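Decapping nuclease RAI1 (Scheffersomyces stipitis, PDB 5BTO) removes the NAD cap and other non-canonical or incomplete 5' ends from RNA as a metal-dependent hydrolase, and binds and stimulates the exoribonuclease RAT1. Local coordinates at residues R34-E39 and M210-E215; I111-G116 and M230-E235; L117-L122 and W280-L285; V236-D241 and M255-T260. All blocks are in the same frame, centred on the assembly; numbering follows the deposited sequence.

Interaction 1 (R34-E39 and M210-E215); sequences RDIDGE and MVNNYE
Tyr214, Ile36 and Arg34 bring the loop 210-215 against the turn that follows strand 27-34. Tyr214 is the residue most enclosed by its partner. Tyr214 CB lies against the carbonyl oxygens of Asp35 and Ile36, 3.5 Å from Ile36 O; chi1 of -82° sets CG anti to the carbonyl carbon and directs the ring toward Gly38. Gly38 CA sits at the ring edge, near its plane, 3.8 Å from Tyr214 CD2. Glycine suits the place, since it accepts the positive phi and brings its CA right up to the ring edge.

The residues beside the ring form a type I beta turn, Asp35 to Gly38, at the tip of the hairpin joining strands 27-34 and 40-41. Asp35 OD1 accepts from Glu39 N at 2.8 Å, met from above the carboxylate plane.

Arg34, buried on the strand side of the turn, folds back at chi3 (73°) and presents its NE edge-on to the opposite loop. The bond from Arg34 NE to Tyr214 O is short, 2.7 Å, and nearly straight, directed at a carbonyl lone pair; NH2 adds a weak bond to Asn213 O, and NH1 is held by Asn83. Arginine suits the place because its in-plane N-H groups reach two successive carbonyls.

Ile36 CD1 passes obliquely across the Asn212 amide, 3.1 Å from Asn212 ND2. That amide is locked in turn: in an Asx motif Asn212 OD1 receives Glu215 N, while Asn212 ND2 donates almost straight to Glu215 OE1, at 3.0 Å. One water connects Ile36 N to Glu215 OE2.

Interaction 2 (I111-G116 and M230-E235); sequences IITYRG and MLLAGE
Arg115 reaches from the start of helix 115-123 along the end of strand 228-235. Arg115 CB rests 3.5 Å from Ala233 O, the same oxygen that takes a straight bond from Arg115 N. CG stands anti to the backbone N (chi1 162°), CD packs against Gln282 O of helix 266-286, and a bend at chi3 (74°) turns the guanidinium back to the strand. One guanidinium face has Gly234 CA 3.7 Å above it, offset toward the rim; with no side chain, Gly234 lets the group lie this close. At the tip, Arg115 NH1 at 2.6 Å and Arg115 NH2 at 3.0 Å both grip Glu235 O, which lies in the guanidinium plane.

Behind this grip, strands 111-114 and 228-235 run parallel, 12° apart, in the central mixed sheet of the PD-(D/E)XK nuclease fold. Tyr114 occupies the N-cap position of the helix that follows and, with Arg115, Gly116 and Glu235, belongs to the substrate site. Bonds such as Leu231 N to Ile111 O, 2.8 Å, zip the pair together. On one face the branched Ile111 and Thr113 lie beside Met230 and Leu232, with Thr113 CG2 pressed tightly to Leu232 CD2 at 3.5 Å. The other face pairs Ile112 with Leu231 and the Tyr114 ring with small Ala233.

Interaction 3 (L117-L122 and W280-L285); sequences LMTKLL and WAQCFL
The helical segments 117-122 and 280-285 cross at 123°, their axes 9.2 Å apart at closest approach, and come nearest at Thr119 and Gln282, whose CA atoms are 5.8 Å apart. They belong to helices 115-123 and 266-286, and form a buried helix-helix crossing in the PD-(D/E)XK nuclease fold, packed on apolar carbons without polar bonds between the two segments.

Leu122 points toward the other helix. Its CG is anti to the backbone N (chi1 176°), which carries CD2 against Ala281, Leu285 and, more loosely, the Trp280 ring. Leu122 CD2 lies 3.6 Å from Ala281 CB, an approach that the small alanine permits. Leu122 and Leu285 meet tip to tip, with Leu122 CD2 3.8 Å from Leu285 CG. Helix 333-350 supplies Tyr340 to flank Leu122 further.

Thr119 sits where the backbones come nearest. Being short and branched, it can offer CG2 to the methyl of Ala281 and to Gln282 CG while its hydroxyl is bound to Arg115 O of its own helix, which satisfies this polar group inside an apolar interface. Gln282 turns its extended chain out of the crossing, its OE1 bonded to Lys258, so the aliphatic root of this substrate-binding residue packs against Thr119. Leu285 crosses the threonine obliquely, with Leu285 CD1 3.6 Å from both Thr119 N and Thr119 OG1 and 3.9 Å from Met118 CB.

Interaction 4 (V236-D241 and M255-T260); sequences VDCVWD and MELKTT
The Asp237 and Glu256 carboxylates cross obliquely, their planes 52° apart, and Asp237 OD2 comes within 3.2 Å of Glu256 OE2. Two acceptors this close repel, an effect probably eased by Lys258 on Glu256 OE2, and by metal when it is bound. Beyond the other Asp237 oxygen, OD1, lies a third carboxylate, that of Glu186. Another flat group, the indole of Trp240, has Asp241 CG 3.7 Å above the centre of one face; Lys290 makes a cation-pi contact with this ring, and NE1 is bonded to Ser252. The sulfur of Met255 stands oblique to the indole in a Met-aromatic contact.

Asp237 is fixed by the strand opposite. With chi1 at -64°, Asp237 OD2 turns its anti lone pair to Leu257 N, in a straight bond of 2.8 Å. Glu256 bends at chi2 (86°), which brings its carboxylate round to Asp237, and Glu256 OE2 forms a salt bridge with Lys258 NZ at 2.6 Å. One water lies within hydrogen-bonding distance of Asp237 OD1 and Glu256 OE2, another of Asp237 OD2 and Lys258 NZ.

Behind the acids, Cys238 and Met255 form an antiparallel hydrogen-bonded pair, Met255 N giving a bond of 2.9 Å to Cys238 O. Flexible Met255 bends at chi3 to set its CE 3.7 Å from Trp240 CB, and the small Cys238 side chain sets SG 3.9 Å from Leu257 CD1 and beside Met255 CE.

Asp237, Glu256 and Leu257, with Glu186, bind the divalent metal and Lys258 binds substrate: the acidic centre and lysine characteristic of PD-(D/E)XK nucleases.

All four interactions lie in one nuclease domain. Interactions 2 and 3 share helix 115-123 and touch, their centres 10 Å apart; interaction 2 joins neighbouring strands of the large mixed sheet, and interaction 3 packs the helix that leaves it against helix 266-286. Strand 228-235 runs on into 236-241, so interaction 2 leads directly to interaction 4 in the smaller sheet, and Gln282 of interaction 3 reaches Lys258 there. Interaction 4 is nested within the loop closed by interaction 3, whereas 1, 2 and 3 cross along the chain. Interaction 1, about 21 Å from interaction 2 between centres, touches it loosely, Glu215 O beside the Glu235 carboxylate. Substrate and metal residues far apart in sequence are thus gathered around one active site.

Interaction 1 (R34-E39 and M210-E215)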
loop_
_atom_site.group_PDB
_atom_site.type_symbol
_atom_site.label_atom_id
_atom_site.label_comp_id
_atom_site.label_asym_id
_atom_site.label_seq_id
_atom_site.Cartn_x
_atom_site.Cartn_y
_atom_site.Cartn_z
ATOM N N ARG A 34 35.548 -5.367 15.530
ATOM C CA ARG A 34 36.375 -6.306 14.791
ATOM C C ARG A 34 37.760 -5.664 14.704
ATOM O O ARG A 34 37.875 -4.492 14.349
ATOM C CB ARG A 34 35.793 -6.557 13.397
ATOM C CG ARG A 34 36.509 -7.643 12.598
ATOM C CD ARG A 34 35.763 -7.966 11.305
ATOM N NE ARG A 34 35.903 -6.906 10.312
ATOM C CZ ARG A 34 35.145 -6.789 9.225
ATOM N NH1 ARG A 34 34.180 -7.669 8.983
ATOM N NH2 ARG A 34 35.349 -5.788 8.382
ATOM N N ASP A 35 38.803 -6.407 15.063
ATOM C CA ASP A 35 40.141 -5.820 15.090
ATOM C C ASP A 35 40.857 -5.931 13.749
ATOM O O ASP A 35 40.288 -6.413 12.767
ATOM C CB ASP A 35 41.002 -6.370 16.243
ATOM C CG ASP A 35 41.357 -7.841 16.081
ATOM O OD1 ASP A 35 41.282 -8.373 14.953
ATOM O OD2 ASP A 35 41.734 -8.466 17.097
ATOM N N ILE A 36 42.101 -5.464 13.722
ATOM C CA ILE A 36 42.896 -5.420 12.503
ATOM C C ILE A 36 43.126 -6.815 11.931
ATOM O O ILE A 36 43.278 -6.978 10.720
ATOM C CB ILE A 36 44.253 -4.740 12.755
ATOM C CG1 ILE A 36 45.030 -4.594 11.446
ATOM C CG2 ILE A 36 45.066 -5.531 13.776
ATOM C CD1 ILE A 36 44.338 -3.734 10.425
ATOM N N ASP A 37 43.149 -7.816 12.807
ATOM C CA ASP A 37 43.338 -9.198 12.385
ATOM C C ASP A 37 42.017 -9.874 12.023
ATOM O O ASP A 37 41.996 -11.038 11.634
ATOM C CB ASP A 37 44.077 -9.994 13.465
ATOM C CG ASP A 37 45.541 -9.603 13.579
ATOM O OD1 ASP A 37 46.153 -9.290 12.536
ATOM O OD2 ASP A 37 46.079 -9.609 14.709
ATOM N N GLY A 38 40.919 -9.137 12.148
ATOM C CA GLY A 38 39.612 -9.651 11.779
ATOM C C GLY A 38 38.938 -10.433 12.890
ATOM O O GLY A 38 37.910 -11.077 12.676
ATOM N N GLU A 39 39.521 -10.379 14.082
ATOM C CA GLU A 39 38.952 -11.053 15.245
ATOM C C GLU A 39 37.968 -10.136 15.970
ATOM O O GLU A 39 38.127 -8.914 15.966
ATOM C CB GLU A 39 40.065 -11.483 16.201
ATOM C CG GLU A 39 41.094 -12.422 15.581
ATOM C CD GLU A 39 40.568 -13.833 15.382
ATOM O OE1 GLU A 39 39.562 -14.196 16.027
ATOM O OE2 GLU A 39 41.165 -14.584 14.584
ATOM N N MET A 210 49.059 3.070 7.013
ATOM C CA MET A 210 48.373 2.071 6.200
ATOM C C MET A 210 46.869 2.104 6.449
ATOM O O MET A 210 46.424 2.358 7.567
ATOM C CB MET A 210 48.923 0.674 6.488
ATOM C CG MET A 210 48.320 -0.428 5.629
ATOM S SD MET A 210 49.127 -2.022 5.891
ATOM C CE MET A 210 48.211 -3.069 4.768
ATOM N N VAL A 211 46.094 1.847 5.399
ATOM C CA VAL A 211 44.634 1.880 5.482
ATOM C C VAL A 211 44.049 0.480 5.339
ATOM O O VAL A 211 44.522 -0.319 4.524
ATOM C CB VAL A 211 44.035 2.784 4.388
ATOM C CG1 VAL A 211 42.513 2.717 4.407
ATOM C CG2 VAL A 211 44.513 4.210 4.564
ATOM N N ASN A 212 43.018 0.191 6.131
ATOM C CA ASN A 212 42.375 -1.116 6.115
ATOM C C ASN A 212 40.875 -1.015 6.373
ATOM O O ASN A 212 40.387 -0.010 6.903
ATOM C CB ASN A 212 43.010 -2.045 7.157
ATOM C CG ASN A 212 42.497 -1.784 8.566
ATOM O OD1 ASN A 212 41.445 -2.289 8.960
ATOM N ND2 ASN A 212 43.243 -0.999 9.333
ATOM N N ASN A 213 40.138 -2.055 5.999
ATOM C CA ASN A 213 38.712 -2.093 6.312
ATOM C C ASN A 213 38.342 -3.284 7.194
ATOM O O ASN A 213 37.172 -3.656 7.294
ATOM C CB ASN A 213 37.851 -2.039 5.043
ATOM C CG ASN A 213 37.938 -3.307 4.217
ATOM O OD1 ASN A 213 38.706 -4.217 4.524
ATOM N ND2 ASN A 213 37.129 -3.378 3.167
ATOM N N TYR A 214 39.349 -3.871 7.835
ATOM C CA TYR A 214 39.123 -4.914 8.830
ATOM C C TYR A 214 38.546 -4.324 10.107
ATOM O O TYR A 214 37.604 -4.865 10.687
ATOM C CB TYR A 214 40.427 -5.635 9.163
ATOM C CG TYR A 214 40.793 -6.715 8.181
ATOM C CD1 TYR A 214 41.352 -6.399 6.950
ATOM C CD2 TYR A 214 40.579 -8.055 8.481
ATOM C CE1 TYR A 214 41.690 -7.386 6.044
ATOM C CE2 TYR A 214 40.915 -9.053 7.579
ATOM C CZ TYR A 214 41.470 -8.712 6.365
ATOM O OH TYR A 214 41.805 -9.696 5.467
ATOM N N GLU A 215 39.121 -3.208 10.542
ATOM C CA GLU A 215 38.752 -2.617 11.821
ATOM C C GLU A 215 37.370 -1.987 11.774
ATOM O O GLU A 215 37.092 -1.138 10.923
ATOM C CB GLU A 215 39.795 -1.584 12.261
ATOM C CG GLU A 215 41.139 -2.183 12.629
ATOM C CD GLU A 215 42.177 -1.124 12.934
ATOM O OE1 GLU A 215 42.402 -0.247 12.076
ATOM O OE2 GLU A 215 42.763 -1.168 14.034
HETATM O O HOH W 1 43.039 -3.718 15.696
#

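Interaction 2 (I111-G116 and M230-E235)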
loop_
_atom_site.group_PDB
_atom_site.type_symbol
_atom_site.label_atom_id
_atom_site.label_comp_id
_atom_site.label_asym_id
_atom_site.label_seq_id
_atom_site.Cartn_x
_atom_site.Cartn_y
_atom_site.Cartn_z
ATOM N N ILE A 111 12.359 -6.519 18.000
ATOM C CA ILE A 111 13.142 -6.837 16.810
ATOM C C ILE A 111 14.634 -6.635 17.075
ATOM O O ILE A 111 15.024 -5.664 17.709
ATOM C CB ILE A 111 12.733 -5.936 15.615
ATOM C CG1 ILE A 111 11.271 -6.167 15.217
ATOM C CG2 ILE A 111 13.651 -6.175 14.408
ATOM C CD1 ILE A 111 10.748 -5.085 14.273
ATOM N N ILE A 112 15.452 -7.560 16.582
ATOM C CA ILE A 112 16.908 -7.488 16.738
ATOM C C ILE A 112 17.523 -7.563 15.341
ATOM O O ILE A 112 17.294 -8.528 14.620
ATOM C CB ILE A 112 17.420 -8.660 17.609
ATOM C CG1 ILE A 112 16.940 -8.484 19.054
ATOM C CG2 ILE A 112 18.961 -8.783 17.537
ATOM C CD1 ILE A 112 17.029 -9.749 19.908
ATOM N N THR A 113 18.286 -6.543 14.941
ATOM C CA THR A 113 18.786 -6.512 13.577
ATOM C C THR A 113 19.927 -5.522 13.418
ATOM O O THR A 113 20.425 -4.976 14.408
ATOM C CB THR A 113 17.636 -6.171 12.593
ATOM O OG1 THR A 113 18.053 -6.390 11.237
ATOM C CG2 THR A 113 17.176 -4.734 12.776
ATOM N N TYR A 114 20.350 -5.317 12.176
ATOM C CA TYR A 114 21.418 -4.369 11.856
ATOM C C TYR A 114 20.866 -3.082 11.238
ATOM O O TYR A 114 19.929 -3.097 10.436
ATOM C CB TYR A 114 22.425 -4.997 10.886
ATOM C CG TYR A 114 23.501 -5.828 11.544
ATOM C CD1 TYR A 114 24.632 -5.230 12.087
ATOM C CD2 TYR A 114 23.402 -7.207 11.607
ATOM C CE1 TYR A 114 25.614 -5.983 12.696
ATOM C CE2 TYR A 114 24.388 -7.972 12.217
ATOM C CZ TYR A 114 25.494 -7.354 12.754
ATOM O OH TYR A 114 26.484 -8.100 13.365
ATOM N N ARG A 115 21.506 -1.963 11.570
ATOM C CA ARG A 115 21.108 -0.658 11.064
ATOM C C ARG A 115 21.058 -0.603 9.552
ATOM O O ARG A 115 20.161 0.008 8.991
ATOM C CB ARG A 115 22.087 0.424 11.549
ATOM C CG ARG A 115 22.022 1.717 10.727
ATOM C CD ARG A 115 23.233 2.623 10.917
ATOM N NE ARG A 115 24.447 2.141 10.262
ATOM C CZ ARG A 115 25.672 2.349 10.735
ATOM N NH1 ARG A 115 25.841 3.019 11.869
ATOM N NH2 ARG A 115 26.728 1.883 10.083
ATOM N N GLY A 116 22.037 -1.223 8.896
ATOM C CA GLY A 116 22.132 -1.146 7.449
ATOM C C GLY A 116 20.917 -1.766 6.777
ATOM O O GLY A 116 20.478 -1.307 5.725
ATOM N N MET A 230 13.157 -1.848 19.199
ATOM C CA MET A 230 14.146 -2.490 18.341
ATOM C C MET A 230 15.558 -2.368 18.898
ATOM O O MET A 230 15.906 -1.367 19.521
ATOM C CB MET A 230 14.090 -1.885 16.924
ATOM C CG MET A 230 12.695 -2.014 16.310
ATOM S SD MET A 230 12.514 -1.168 14.729
ATOM C CE MET A 230 13.442 -2.255 13.660
ATOM N N LEU A 231 16.352 -3.407 18.678
ATOM C CA LEU A 231 17.778 -3.377 18.974
ATOM C C LEU A 231 18.464 -3.269 17.618
ATOM O O LEU A 231 18.208 -4.093 16.723
ATOM C CB LEU A 231 18.197 -4.665 19.695
ATOM C CG LEU A 231 19.594 -4.707 20.317
ATOM C CD1 LEU A 231 19.682 -3.743 21.496
ATOM C CD2 LEU A 231 19.987 -6.100 20.779
ATOM N N LEU A 232 19.281 -2.234 17.430
ATOM C CA LEU A 232 19.984 -2.057 16.157
ATOM C C LEU A 232 21.490 -2.012 16.359
ATOM O O LEU A 232 21.991 -1.235 17.188
ATOM C CB LEU A 232 19.589 -0.743 15.473
ATOM C CG LEU A 232 18.169 -0.460 15.023
ATOM C CD1 LEU A 232 18.134 0.854 14.215
ATOM C CD2 LEU A 232 17.686 -1.624 14.197
ATOM N N ALA A 233 22.216 -2.803 15.582
ATOM C CA ALA A 233 23.680 -2.758 15.607
ATOM C C ALA A 233 24.178 -1.959 14.397
ATOM O O ALA A 233 23.698 -2.159 13.274
ATOM C CB ALA A 233 24.244 -4.166 15.585
ATOM N N GLY A 234 25.132 -1.058 14.619
ATOM C CA GLY A 234 25.648 -0.251 13.534
ATOM C C GLY A 234 27.085 0.189 13.723
ATOM O O GLY A 234 27.473 0.595 14.818
ATOM N N GLU A 235 27.872 0.126 12.653
ATOM C CA GLU A 235 29.233 0.667 12.695
ATOM C C GLU A 235 29.221 2.172 12.916
ATOM O O GLU A 235 28.400 2.897 12.343
ATOM C CB GLU A 235 30.023 0.343 11.421
ATOM C CG GLU A 235 31.500 0.762 11.540
ATOM C CD GLU A 235 32.339 0.450 10.320
ATOM O OE1 GLU A 235 31.794 -0.116 9.351
ATOM O OE2 GLU A 235 33.553 0.779 10.330
#

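Interaction 3 (L117-L122 and W280-L285)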
loop_
_atom_site.group_PDB
_atom_site.type_symbol
_atom_site.label_atom_id
_atom_site.label_comp_id
_atom_site.label_asym_id
_atom_site.label_seq_id
_atom_site.Cartn_x
_atom_site.Cartn_y
_atom_site.Cartn_z
ATOM N N LEU A 117 20.366 -2.805 7.391
ATOM C CA LEU A 117 19.214 -3.472 6.802
ATOM C C LEU A 117 17.978 -2.584 6.937
ATOM O O LEU A 117 17.139 -2.529 6.035
ATOM C CB LEU A 117 18.974 -4.829 7.470
ATOM C CG LEU A 117 20.189 -5.771 7.447
ATOM C CD1 LEU A 117 19.884 -7.083 8.178
ATOM C CD2 LEU A 117 20.654 -6.034 6.010
ATOM N N MET A 118 17.862 -1.889 8.064
ATOM C CA MET A 118 16.732 -0.993 8.275
ATOM C C MET A 118 16.852 0.248 7.392
ATOM O O MET A 118 15.858 0.768 6.899
ATOM C CB MET A 118 16.578 -0.628 9.754
ATOM C CG MET A 118 16.332 -1.849 10.653
ATOM S SD MET A 118 14.835 -2.784 10.217
ATOM C CE MET A 118 15.526 -4.114 9.250
ATOM N N THR A 119 18.084 0.708 7.186
ATOM C CA THR A 119 18.321 1.795 6.246
ATOM C C THR A 119 17.827 1.460 4.834
ATOM O O THR A 119 17.258 2.313 4.137
ATOM C CB THR A 119 19.830 2.150 6.184
ATOM O OG1 THR A 119 20.275 2.578 7.484
ATOM C CG2 THR A 119 20.074 3.258 5.169
ATOM N N LYS A 120 18.041 0.226 4.401
ATOM C CA LYS A 120 17.533 -0.196 3.095
ATOM C C LYS A 120 16.010 -0.066 3.017
ATOM O O LYS A 120 15.467 0.309 1.978
ATOM C CB LYS A 120 17.938 -1.639 2.788
ATOM C CG LYS A 120 19.425 -1.852 2.574
ATOM C CD LYS A 120 19.698 -3.286 2.158
ATOM C CE LYS A 120 21.124 -3.461 1.656
ATOM N NZ LYS A 120 21.319 -4.796 1.019
ATOM N N LEU A 121 15.314 -0.390 4.109
ATOM C CA LEU A 121 13.863 -0.257 4.130
ATOM C C LEU A 121 13.441 1.216 4.152
ATOM O O LEU A 121 12.535 1.635 3.412
ATOM C CB LEU A 121 13.270 -1.014 5.328
ATOM C CG LEU A 121 13.505 -2.524 5.338
ATOM C CD1 LEU A 121 12.944 -3.136 6.610
ATOM C CD2 LEU A 121 12.818 -3.154 4.120
ATOM N N LEU A 122 14.125 2.016 4.970
ATOM C CA LEU A 122 13.772 3.414 5.122
ATOM C C LEU A 122 13.988 4.189 3.817
ATOM O O LEU A 122 13.208 5.077 3.476
ATOM C CB LEU A 122 14.602 4.035 6.261
ATOM C CG LEU A 122 14.511 5.518 6.603
ATOM C CD1 LEU A 122 13.098 5.975 6.867
ATOM C CD2 LEU A 122 15.398 5.826 7.831
ATOM N N TRP A 280 21.686 10.459 6.017
ATOM C CA TRP A 280 20.679 10.881 6.985
ATOM C C TRP A 280 19.960 9.647 7.563
ATOM O O TRP A 280 19.763 9.522 8.780
ATOM C CB TRP A 280 19.649 11.840 6.355
ATOM C CG TRP A 280 18.496 12.024 7.284
ATOM C CD1 TRP A 280 18.450 12.829 8.391
ATOM C CD2 TRP A 280 17.249 11.309 7.257
ATOM N NE1 TRP A 280 17.245 12.676 9.037
ATOM C CE2 TRP A 280 16.492 11.751 8.361
ATOM C CE3 TRP A 280 16.700 10.353 6.394
ATOM C CZ2 TRP A 280 15.209 11.271 8.622
ATOM C CZ3 TRP A 280 15.427 9.871 6.660
ATOM C CH2 TRP A 280 14.696 10.336 7.760
ATOM N N ALA A 281 19.556 8.742 6.683
ATOM C CA ALA A 281 18.809 7.568 7.136
ATOM C C ALA A 281 19.623 6.758 8.140
ATOM O O ALA A 281 19.107 6.372 9.189
ATOM C CB ALA A 281 18.381 6.691 5.951
ATOM N N GLN A 282 20.890 6.505 7.814
ATOM C CA GLN A 282 21.783 5.731 8.681
ATOM C C GLN A 282 21.958 6.390 10.037
ATOM O O GLN A 282 21.882 5.739 11.085
ATOM C CB GLN A 282 23.168 5.614 8.045
ATOM C CG GLN A 282 23.230 4.743 6.823
ATOM C CD GLN A 282 24.619 4.720 6.224
ATOM O OE1 GLN A 282 25.601 5.072 6.891
ATOM N NE2 GLN A 282 24.714 4.311 4.964
ATOM N N CYS A 283 22.196 7.691 10.012
ATOM C CA CYS A 283 22.473 8.431 11.238
ATOM C C CYS A 283 21.226 8.620 12.082
ATOM O O CYS A 283 21.277 8.497 13.309
ATOM C CB CYS A 283 23.118 9.775 10.911
ATOM S SG CYS A 283 24.797 9.561 10.281
ATOM N N PHE A 284 20.100 8.888 11.421
ATOM C CA PHE A 284 18.838 9.075 12.124
ATOM C C PHE A 284 18.443 7.806 12.886
ATOM O O PHE A 284 18.047 7.868 14.057
ATOM C CB PHE A 284 17.733 9.461 11.136
ATOM C CG PHE A 284 16.393 9.612 11.767
ATOM C CD1 PHE A 284 16.062 10.769 12.442
ATOM C CD2 PHE A 284 15.456 8.593 11.683
ATOM C CE1 PHE A 284 14.824 10.911 13.026
ATOM C CE2 PHE A 284 14.212 8.729 12.271
ATOM C CZ PHE A 284 13.896 9.888 12.940
ATOM N N LEU A 285 18.540 6.664 12.216
ATOM C CA LEU A 285 18.204 5.386 12.841
ATOM C C LEU A 285 19.104 5.061 14.018
ATOM O O LEU A 285 18.647 4.470 15.006
ATOM C CB LEU A 285 18.263 4.245 11.827
ATOM C CG LEU A 285 17.174 4.250 10.757
ATOM C CD1 LEU A 285 17.451 3.167 9.716
ATOM C CD2 LEU A 285 15.816 4.027 11.410
#

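Interaction 4 (V236-D241 and M255-T260)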
loop_
_atom_site.group_PDB
_atom_site.type_symbol
_atom_site.label_atom_id
_atom_site.label_comp_id
_atom_site.label_asym_id
_atom_site.label_seq_id
_atom_site.Cartn_x
_atom_site.Cartn_y
_atom_site.Cartn_z
ATOM N N VAL A 236 30.159 2.629 13.743
ATOM C CA VAL A 236 30.316 4.039 14.066
ATOM C C VAL A 236 31.740 4.432 13.711
ATOM O O VAL A 236 32.692 3.712 14.037
ATOM C CB VAL A 236 30.043 4.278 15.570
ATOM C CG1 VAL A 236 30.623 5.623 16.039
ATOM C CG2 VAL A 236 28.534 4.166 15.866
ATOM N N ASP A 237 31.894 5.563 13.028
ATOM C CA ASP A 237 33.194 5.913 12.468
ATOM C C ASP A 237 34.160 6.493 13.500
ATOM O O ASP A 237 35.329 6.119 13.528
ATOM C CB ASP A 237 33.050 6.867 11.281
ATOM C CG ASP A 237 32.317 6.227 10.114
ATOM O OD1 ASP A 237 32.441 4.994 9.963
ATOM O OD2 ASP A 237 31.623 6.944 9.360
ATOM N N CYS A 238 33.673 7.390 14.349
ATOM C CA CYS A 238 34.547 8.017 15.336
ATOM C C CYS A 238 33.773 8.732 16.433
ATOM O O CYS A 238 32.552 8.869 16.377
ATOM C CB CYS A 238 35.516 8.998 14.647
ATOM S SG CYS A 238 34.776 10.533 14.094
ATOM N N VAL A 239 34.512 9.175 17.446
ATOM C CA VAL A 239 34.000 10.051 18.483
ATOM C C VAL A 239 34.458 11.464 18.142
ATOM O O VAL A 239 35.610 11.655 17.755
ATOM C CB VAL A 239 34.584 9.631 19.851
ATOM C CG1 VAL A 239 34.299 10.666 20.916
ATOM C CG2 VAL A 239 33.999 8.278 20.251
ATOM N N TRP A 240 33.570 12.450 18.253
ATOM C CA TRP A 240 33.985 13.822 17.941
ATOM C C TRP A 240 34.617 14.555 19.112
ATOM O O TRP A 240 35.450 15.433 18.916
ATOM C CB TRP A 240 32.866 14.653 17.301
ATOM C CG TRP A 240 31.683 14.929 18.155
ATOM C CD1 TRP A 240 30.575 14.133 18.318
ATOM C CD2 TRP A 240 31.449 16.106 18.931
ATOM N NE1 TRP A 240 29.679 14.744 19.168
ATOM C CE2 TRP A 240 30.195 15.952 19.561
ATOM C CE3 TRP A 240 32.187 17.270 19.167
ATOM C CZ2 TRP A 240 29.659 16.925 20.405
ATOM C CZ3 TRP A 240 31.656 18.231 20.006
ATOM C CH2 TRP A 240 30.405 18.052 20.617
ATOM N N ASP A 241 34.242 14.200 20.332
ATOM C CA ASP A 241 34.880 14.841 21.479
ATOM C C ASP A 241 35.457 13.852 22.488
ATOM O O ASP A 241 36.681 13.717 22.598
ATOM C CB ASP A 241 33.971 15.907 22.120
ATOM C CG ASP A 241 32.610 15.371 22.552
ATOM O OD1 ASP A 241 32.289 14.196 22.283
ATOM O OD2 ASP A 241 31.847 16.152 23.163
ATOM N N MET A 255 30.217 10.402 15.581
ATOM C CA MET A 255 30.119 11.155 14.330
ATOM C C MET A 255 30.377 10.213 13.159
ATOM O O MET A 255 31.154 9.264 13.270
ATOM C CB MET A 255 31.117 12.336 14.333
ATOM C CG MET A 255 30.911 13.344 13.194
ATOM S SD MET A 255 31.744 14.935 13.477
ATOM C CE MET A 255 33.413 14.333 13.683
ATOM N N GLU A 256 29.694 10.461 12.045
ATOM C CA GLU A 256 29.906 9.715 10.817
ATOM C C GLU A 256 30.875 10.470 9.909
ATOM O O GLU A 256 30.883 11.700 9.903
ATOM C CB GLU A 256 28.562 9.551 10.106
ATOM C CG GLU A 256 28.599 8.709 8.855
ATOM C CD GLU A 256 28.449 7.234 9.155
ATOM O OE1 GLU A 256 28.134 6.896 10.314
ATOM O OE2 GLU A 256 28.640 6.416 8.233
ATOM N N LEU A 257 31.679 9.738 9.146
ATOM C CA LEU A 257 32.620 10.343 8.190
ATOM C C LEU A 257 32.379 9.784 6.789
ATOM O O LEU A 257 32.429 8.577 6.588
ATOM C CB LEU A 257 34.058 10.033 8.601
ATOM C CG LEU A 257 34.449 10.502 10.000
ATOM C CD1 LEU A 257 35.854 10.045 10.355
ATOM C CD2 LEU A 257 34.328 12.014 10.086
ATOM N N LYS A 258 32.148 10.669 5.819
ATOM C CA LYS A 258 31.846 10.245 4.454
ATOM C C LYS A 258 32.625 11.086 3.463
ATOM O O LYS A 258 33.113 12.165 3.809
ATOM C CB LYS A 258 30.352 10.419 4.164
ATOM C CG LYS A 258 29.418 9.731 5.123
ATOM C CD LYS A 258 29.397 8.239 4.902
ATOM C CE LYS A 258 28.161 7.625 5.567
ATOM N NZ LYS A 258 28.266 6.144 5.724
ATOM N N THR A 259 32.710 10.606 2.224
ATOM C CA THR A 259 33.337 11.365 1.145
ATOM C C THR A 259 32.473 11.359 -0.105
ATOM O O THR A 259 31.646 10.466 -0.301
ATOM C CB THR A 259 34.700 10.779 0.747
ATOM O OG1 THR A 259 34.506 9.494 0.141
ATOM C CG2 THR A 259 35.611 10.651 1.955
ATOM N N THR A 260 32.684 12.351 -0.960
ATOM C CA THR A 260 31.984 12.415 -2.230
ATOM C C THR A 260 32.752 13.368 -3.140
ATOM O O THR A 260 33.639 14.085 -2.677
ATOM C CB THR A 260 30.526 12.888 -2.036
ATOM O OG1 THR A 260 29.756 12.621 -3.221
ATOM C CG2 THR A 260 30.483 14.374 -1.702
HETATM O O HOH W 2 29.735 3.919 9.658
HETATM O O HOH W 3 31.156 5.880 6.934
#